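PDB 7NED: urocanate hydratase from Paenibacillus sp. Soil724D2, which probably hydrates thiourocanate in bacterial ergothioneine breakdown, as a member of the urocanase family that carries a bound NAD+ cofactor and here also holds urocanate. Local coordinates for residues A[142-146]-A[309-313]; A[314-319]-A[442-448]. The contacts are given in a common frame with arbitrary orientation. Residues are numbered along the deposited sequence.

Interaction 1 (A[142-146]-A[309-313])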
loop_
_atom_site.group_PDB
_atom_site.type_symbol
_atom_site.label_atom_id
_atom_site.label_comp_id
_atom_site.label_asym_id
_atom_site.label_seq_id
_atom_site.Cartn_x
_atom_site.Cartn_y
_atom_site.Cartn_z
ATOM N N ILE A 142 -25.220 14.742 -0.710
ATOM C CA ILE A 142 -24.691 15.862 0.079
ATOM C C ILE A 142 -25.727 16.972 0.178
ATOM O O ILE A 142 -26.005 17.491 1.269
ATOM C CB ILE A 142 -23.376 16.399 -0.517
ATOM C CG1 ILE A 142 -22.258 15.369 -0.418
ATOM C CG2 ILE A 142 -22.983 17.717 0.181
ATOM C CD1 ILE A 142 -21.043 15.700 -1.304
ATOM N N PHE A 143 -26.259 17.402 -0.977
ATOM C CA PHE A 143 -27.251 18.475 -0.968
ATOM C C PHE A 143 -28.473 18.087 -0.135
ATOM O O PHE A 143 -28.981 18.905 0.649
ATOM C CB PHE A 143 -27.659 18.829 -2.397
ATOM C CG PHE A 143 -26.566 19.501 -3.201
ATOM C CD1 PHE A 143 -25.505 20.131 -2.574
ATOM C CD2 PHE A 143 -26.612 19.512 -4.580
ATOM C CE1 PHE A 143 -24.491 20.753 -3.325
ATOM C CE2 PHE A 143 -25.596 20.133 -5.334
ATOM C CZ PHE A 143 -24.537 20.747 -4.694
ATOM N N GLN A 144 -28.925 16.825 -0.236
ATOM C CA GLN A 144 -30.103 16.413 0.537
ATOM C C GLN A 144 -29.812 16.349 2.032
ATOM O O GLN A 144 -30.682 16.690 2.846
ATOM C CB GLN A 144 -30.659 15.074 0.053
ATOM C CG GLN A 144 -31.333 15.159 -1.340
ATOM C CD GLN A 144 -32.565 16.074 -1.387
ATOM O OE1 GLN A 144 -32.467 17.291 -1.188
ATOM N NE2 GLN A 144 -33.720 15.496 -1.689
ATOM N N SER A 145 -28.611 15.893 2.413
ATOM C CA SER A 145 -28.214 15.907 3.816
ATOM C C SER A 145 -28.212 17.328 4.373
ATOM O O SER A 145 -28.733 17.590 5.465
ATOM C CB SER A 145 -26.836 15.244 3.962
ATOM O OG SER A 145 -26.398 15.345 5.306
ATOM N N ILE A 146 -27.648 18.267 3.621
ATOM C CA ILE A 146 -27.692 19.672 4.017
ATOM C C ILE A 146 -29.137 20.141 4.165
ATOM O O ILE A 146 -29.476 20.849 5.121
ATOM C CB ILE A 146 -26.917 20.524 2.995
ATOM C CG1 ILE A 146 -25.415 20.211 3.069
ATOM C CG2 ILE A 146 -27.220 22.022 3.173
ATOM C CD1 ILE A 146 -24.595 20.914 1.955
ATOM N N ILE A 309 -24.044 27.678 4.422
ATOM C CA ILE A 309 -23.518 26.349 4.705
ATOM C C ILE A 309 -22.383 26.129 3.703
ATOM O O ILE A 309 -22.626 25.973 2.503
ATOM C CB ILE A 309 -24.598 25.267 4.575
ATOM C CG1 ILE A 309 -25.800 25.548 5.491
ATOM C CG2 ILE A 309 -24.014 23.889 4.899
ATOM C CD1 ILE A 309 -25.420 25.781 6.931
ATOM N N VAL A 310 -21.156 26.076 4.186
ATOM C CA VAL A 310 -19.981 26.053 3.326
ATOM C C VAL A 310 -19.238 24.736 3.535
ATOM O O VAL A 310 -19.093 24.269 4.670
ATOM C CB VAL A 310 -19.083 27.271 3.640
ATOM C CG1 VAL A 310 -17.789 27.299 2.784
ATOM C CG2 VAL A 310 -19.905 28.586 3.524
ATOM N N PHE A 311 -18.791 24.115 2.442
ATOM C CA PHE A 311 -18.078 22.859 2.632
ATOM C C PHE A 311 -17.124 22.602 1.477
ATOM O O PHE A 311 -17.264 23.137 0.377
ATOM C CB PHE A 311 -19.049 21.669 2.820
ATOM C CG PHE A 311 -19.809 21.310 1.577
ATOM C CD1 PHE A 311 -19.344 20.312 0.721
ATOM C CD2 PHE A 311 -20.960 21.996 1.240
ATOM C CE1 PHE A 311 -20.037 19.978 -0.441
ATOM C CE2 PHE A 311 -21.686 21.674 0.079
ATOM C CZ PHE A 311 -21.218 20.657 -0.775
ATOM N N ASP A 312 -16.111 21.795 1.795
ATOM C CA ASP A 312 -15.128 21.299 0.843
ATOM C C ASP A 312 -15.683 20.048 0.167
ATOM O O ASP A 312 -16.143 19.111 0.842
ATOM C CB ASP A 312 -13.832 21.013 1.625
ATOM C CG ASP A 312 -12.689 20.495 0.770
ATOM O OD1 ASP A 312 -12.933 19.821 -0.250
ATOM O OD2 ASP A 312 -11.521 20.729 1.183
ATOM N N ASN A 313 -15.665 20.039 -1.169
ATOM C CA ASN A 313 -16.291 18.965 -1.928
ATOM C C ASN A 313 -15.270 17.922 -2.373
ATOM O O ASN A 313 -15.465 17.233 -3.381
ATOM C CB ASN A 313 -17.059 19.542 -3.121
ATOM C CG ASN A 313 -18.238 18.688 -3.538
ATOM O OD1 ASN A 313 -18.519 17.632 -2.958
ATOM N ND2 ASN A 313 -18.945 19.146 -4.580
#
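Phe311 fills the gap between the helix segment 142-146 and the strand 309-312. Its CA-to-CB bond points toward the helix, and with chi1 at 69° (p) the ring meets two isoleucines: Ile142 CG2 lies 3.6 Å from Phe311 CZ and Ile146 CD1 3.5 Å from Phe311 CE2. Both isoleucines, one helical turn apart, point CA-to-CB toward the strand and are in the mt rotamer. Phe143 leaves the helix sideways, yet its CE1 reaches the edge of the Phe311 ring, 4.2 Å from CZ of Phe311. Helix 133-150 packs against the parallel sheet of the Rossmann-like domain, its segment running roughly antiparallel to the strand (147°), with axes 11.3 Å apart. Alternation along the strand turns Val310 away and brings Ile309 (mm) back to the helix, with Ile309 CG2 4.1 Å from Ile146 CG2. Past the strand, Asn313 leaves the backbone sideways, but its chi1 of -151° brings OD1 within 3.6 Å of Ile142 CD1, a van der Waals contact at the end nearer the bound NAD.

Interaction 2 (A[314-319]-A[442-448]); sequences GNNIRS and HPNIMTE. With NAD (nicotinamide-adenine-dinucleotide), chain C.
A turn leading into helix 317-323 faces a compact loop that follows strand 428-441. Gly314 has positive phi (86/42) and lies opposite Ile445, their CA atoms 5.6 Å apart; Asn316, at the N-cap position but with a side chain that makes no capping bond, also has positive phi (51/31) and is 7.1 Å from Asn444 between CA atoms. The loop is made of two type I turns, His442 to Ile445 and Ile445 to Glu448. His442 O accepts from Ile445 N and Thr447 N, both at 2.9 Å, while His442 N donates to Thr447 OG1 (3.0 Å) and Asn444 N to His442 ND1 (3.1 Å). That leaves His442 NE2 as the donor of a weak bond to Asn316 OD1 at 3.0 Å. A water joins the backbones, accepting weakly from Asn316 N (2.8 Å) and donating to Asn444 O (3.2 Å). This is where the Rossmann-like and C-terminal urocanase domains meet beside the NAD nicotinamide: Gly314 O is only 2.6 Å from NAD C2N, and Ile445 CG2 is 3.6 Å from NAD O7N. Ile445 (mt) also places CD1 3.5 Å from Gly314 O. Asn315 ND2 is satisfied by Asp253 and Thr255, and its OD1 accepts a weak bond from Ile317 N at 3.2 Å. Farther from the cofactor, Arg318 (chi1 -66°, chi2 165°) forms a bidentate salt bridge, NH2 to Glu448 OE1 at 2.6 Å and NH1 to Glu448 OE2 at 3.1 Å; its NE pairs with Asp312, and NH1 also reaches Ile332 O.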
loop_
_atom_site.group_PDB
_atom_site.type_symbol
_atom_site.label_atom_id
_atom_site.label_comp_id
_atom_site.label_asym_id
_atom_site.label_seq_id
_atom_site.Cartn_x
_atom_site.Cartn_y
_atom_site.Cartn_z
ATOM N N GLY A 314 -14.186 17.800 -1.615
ATOM C CA GLY A 314 -13.225 16.740 -1.776
ATOM C C GLY A 314 -12.179 17.064 -2.809
ATOM O O GLY A 314 -11.844 16.207 -3.608
ATOM N N ASN A 315 -11.668 18.288 -2.846
ATOM C CA ASN A 315 -10.641 18.598 -3.832
ATOM C C ASN A 315 -9.409 19.219 -3.199
ATOM O O ASN A 315 -8.660 19.903 -3.893
ATOM C CB ASN A 315 -11.189 19.500 -4.932
ATOM C CG ASN A 315 -11.720 20.847 -4.398
ATOM O OD1 ASN A 315 -11.829 21.041 -3.181
ATOM N ND2 ASN A 315 -12.086 21.754 -5.308
ATOM N N ASN A 316 -9.148 18.952 -1.906
ATOM C CA ASN A 316 -8.034 19.610 -1.195
ATOM C C ASN A 316 -8.014 21.112 -1.326
ATOM O O ASN A 316 -6.948 21.721 -1.223
ATOM C CB ASN A 316 -6.665 19.035 -1.592
ATOM C CG ASN A 316 -6.310 17.755 -0.847
ATOM O OD1 ASN A 316 -7.088 16.821 -0.696
ATOM N ND2 ASN A 316 -5.034 17.688 -0.487
ATOM N N ILE A 317 -9.185 21.746 -1.466
ATOM C CA ILE A 317 -9.110 23.189 -1.610
ATOM C C ILE A 317 -8.696 23.820 -0.278
ATOM O O ILE A 317 -7.962 24.811 -0.268
ATOM C CB ILE A 317 -10.422 23.786 -2.146
ATOM C CG1 ILE A 317 -10.160 25.243 -2.558
ATOM C CG2 ILE A 317 -11.457 23.723 -1.049
ATOM C CD1 ILE A 317 -11.310 25.954 -3.322
ATOM N N ARG A 318 -9.110 23.240 0.870
ATOM C CA ARG A 318 -8.734 23.843 2.148
ATOM C C ARG A 318 -7.255 23.634 2.415
ATOM O O ARG A 318 -6.565 24.550 2.889
ATOM C CB ARG A 318 -9.565 23.268 3.302
ATOM C CG ARG A 318 -11.078 23.615 3.249
ATOM C CD ARG A 318 -11.841 22.707 4.217
ATOM N NE ARG A 318 -11.483 21.320 3.954
ATOM C CZ ARG A 318 -11.543 20.341 4.853
ATOM N NH1 ARG A 318 -11.975 20.589 6.076
ATOM N NH2 ARG A 318 -11.129 19.109 4.543
ATOM N N SER A 319 -6.748 22.426 2.114
ATOM C CA SER A 319 -5.321 22.167 2.245
ATOM C C SER A 319 -4.516 23.173 1.441
ATOM O O SER A 319 -3.554 23.751 1.954
ATOM C CB SER A 319 -4.989 20.733 1.804
ATOM O OG SER A 319 -5.802 19.792 2.489
ATOM N N HIS A 442 -7.699 9.256 3.597
ATOM C CA HIS A 442 -7.376 10.609 3.282
ATOM C C HIS A 442 -7.839 11.508 4.410
ATOM O O HIS A 442 -8.966 11.805 4.472
ATOM C CB HIS A 442 -8.070 11.021 2.019
ATOM C CG HIS A 442 -7.595 12.317 1.461
ATOM N ND1 HIS A 442 -7.188 13.357 2.235
ATOM C CD2 HIS A 442 -7.489 12.741 0.194
ATOM C CE1 HIS A 442 -6.873 14.371 1.475
ATOM N NE2 HIS A 442 -7.034 14.018 0.229
ATOM N N PRO A 443 -6.903 11.904 5.263
ATOM C CA PRO A 443 -7.119 12.715 6.451
ATOM C C PRO A 443 -7.834 14.037 6.190
ATOM O O PRO A 443 -8.335 14.575 7.110
ATOM C CB PRO A 443 -5.710 12.917 7.009
ATOM C CG PRO A 443 -4.905 11.860 6.414
ATOM C CD PRO A 443 -5.478 11.657 5.063
ATOM N N ASN A 444 -7.862 14.527 4.973
ATOM C CA ASN A 444 -8.629 15.750 4.734
ATOM C C ASN A 444 -9.771 15.512 3.761
ATOM O O ASN A 444 -10.360 16.478 3.252
ATOM C CB ASN A 444 -7.718 16.882 4.242
ATOM C CG ASN A 444 -6.659 17.240 5.256
ATOM O OD1 ASN A 444 -6.870 17.102 6.456
ATOM N ND2 ASN A 444 -5.515 17.683 4.784
ATOM N N ILE A 445 -10.120 14.254 3.504
ATOM C CA ILE A 445 -11.337 13.962 2.765
ATOM C C ILE A 445 -12.009 12.808 3.493
ATOM O O ILE A 445 -12.613 12.999 4.555
ATOM C CB ILE A 445 -11.062 13.658 1.269
ATOM C CG1 ILE A 445 -10.399 14.848 0.594
ATOM C CG2 ILE A 445 -12.356 13.331 0.506
ATOM C CD1 ILE A 445 -10.220 14.698 -0.910
ATOM N N MET A 446 -11.841 11.592 2.984
ATOM C CA MET A 446 -12.622 10.466 3.492
ATOM C C MET A 446 -12.520 10.312 5.000
ATOM O O MET A 446 -13.534 10.085 5.679
ATOM C CB MET A 446 -12.178 9.155 2.829
ATOM C CG MET A 446 -13.012 7.985 3.303
ATOM S SD MET A 446 -14.629 7.999 2.457
ATOM C CE MET A 446 -15.339 6.428 2.926
ATOM N N THR A 447 -11.291 10.360 5.549
ATOM C CA THR A 447 -11.073 9.994 6.946
ATOM C C THR A 447 -10.653 11.191 7.821
ATOM O O THR A 447 -9.882 11.052 8.788
ATOM C CB THR A 447 -10.061 8.843 7.014
ATOM O OG1 THR A 447 -8.854 9.196 6.327
ATOM C CG2 THR A 447 -10.655 7.604 6.329
ATOM N N GLU A 448 -11.182 12.370 7.522
ATOM C CA GLU A 448 -10.922 13.531 8.350
ATOM C C GLU A 448 -11.701 13.415 9.658
ATOM O O GLU A 448 -12.913 13.181 9.653
ATOM C CB GLU A 448 -11.331 14.798 7.603
ATOM C CG GLU A 448 -11.018 16.047 8.393
ATOM C CD GLU A 448 -11.178 17.290 7.552
ATOM O OE1 GLU A 448 -10.790 17.272 6.352
ATOM O OE2 GLU A 448 -11.709 18.286 8.076
HETATM P PA NAD C . -11.569 18.514 -14.081
HETATM O O1A NAD C . -10.146 19.066 -14.054
HETATM O O2A NAD C . -12.177 17.742 -15.180
HETATM O O5B NAD C . -12.488 19.938 -14.116
HETATM C C5B NAD C . -12.033 20.929 -13.286
HETATM C C4B NAD C . -12.856 22.218 -13.749
HETATM O O4B NAD C . -12.505 23.370 -13.034
HETATM C C3B NAD C . -12.408 22.417 -15.233
HETATM O O3B NAD C . -13.505 22.551 -16.037
HETATM C C2B NAD C . -11.598 23.749 -15.163
HETATM O O2B NAD C . -11.799 24.566 -16.258
HETATM C C1B NAD C . -12.335 24.420 -14.006
HETATM N N9A NAD C . -11.553 25.429 -13.290
HETATM C C8A NAD C . -10.202 25.434 -12.959
HETATM N N7A NAD C . -9.833 26.510 -12.311
HETATM C C5A NAD C . -10.999 27.253 -12.177
HETATM C C6A NAD C . -11.271 28.508 -11.589
HETATM N N6A NAD C . -10.304 29.226 -10.976
HETATM N N1A NAD C . -12.540 29.005 -11.609
HETATM C C2A NAD C . -13.460 28.254 -12.264
HETATM N N3A NAD C . -13.349 27.058 -12.863
HETATM C C4A NAD C . -12.086 26.585 -12.803
HETATM O O3 NAD C . -11.657 17.994 -12.605
HETATM P PN NAD C . -12.865 17.051 -12.164
HETATM O O1N NAD C . -12.874 15.594 -12.519
HETATM O O2N NAD C . -14.132 17.878 -12.238
HETATM O O5D NAD C . -12.671 16.934 -10.455
HETATM C C5D NAD C . -12.640 18.211 -9.795
HETATM C C4D NAD C . -12.307 17.995 -8.345
HETATM O O4D NAD C . -13.112 16.977 -7.780
HETATM C C3D NAD C . -10.819 17.364 -8.405
HETATM O O3D NAD C . -9.987 17.916 -7.392
HETATM C C2D NAD C . -11.050 15.837 -8.104
HETATM O O2D NAD C . -10.075 15.222 -7.365
HETATM C C1D NAD C . -12.180 16.185 -7.084
HETATM N N1N NAD C . -12.891 15.071 -6.443
HETATM C C2N NAD C . -12.073 14.416 -5.543
HETATM C C3N NAD C . -12.555 13.373 -4.768
HETATM C C7N NAD C . -11.545 12.675 -3.848
HETATM O O7N NAD C . -11.851 12.078 -2.816
HETATM N N7N NAD C . -10.221 12.667 -4.254
HETATM C C4N NAD C . -13.908 13.041 -4.930
HETATM C C5N NAD C . -14.699 13.742 -5.838
HETATM C C6N NAD C . -14.177 14.801 -6.601
HETATM O O HOH W 1 -10.209 18.254 0.584
#

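In the fold
From the N terminus, helix 133-150 comes first, and interaction 1 closes a loop of 162 residues when strand 309-312 packs against it, a closure internal to the Rossmann-like domain. The chain then runs straight into the turn and helix 317-323, where interaction 2 opens; it closes after 122 more residues, at the loop following strand 428-441 in the C-terminal domain. The two closures are therefore in series, neither nested nor crossed, with centres 14 Å apart. A salt bridge of 2.8 Å between Asp312 OD2 and Arg318 NE couples them, so Asp312 connects the helix-covered sheet to the interdomain contact beside NAD.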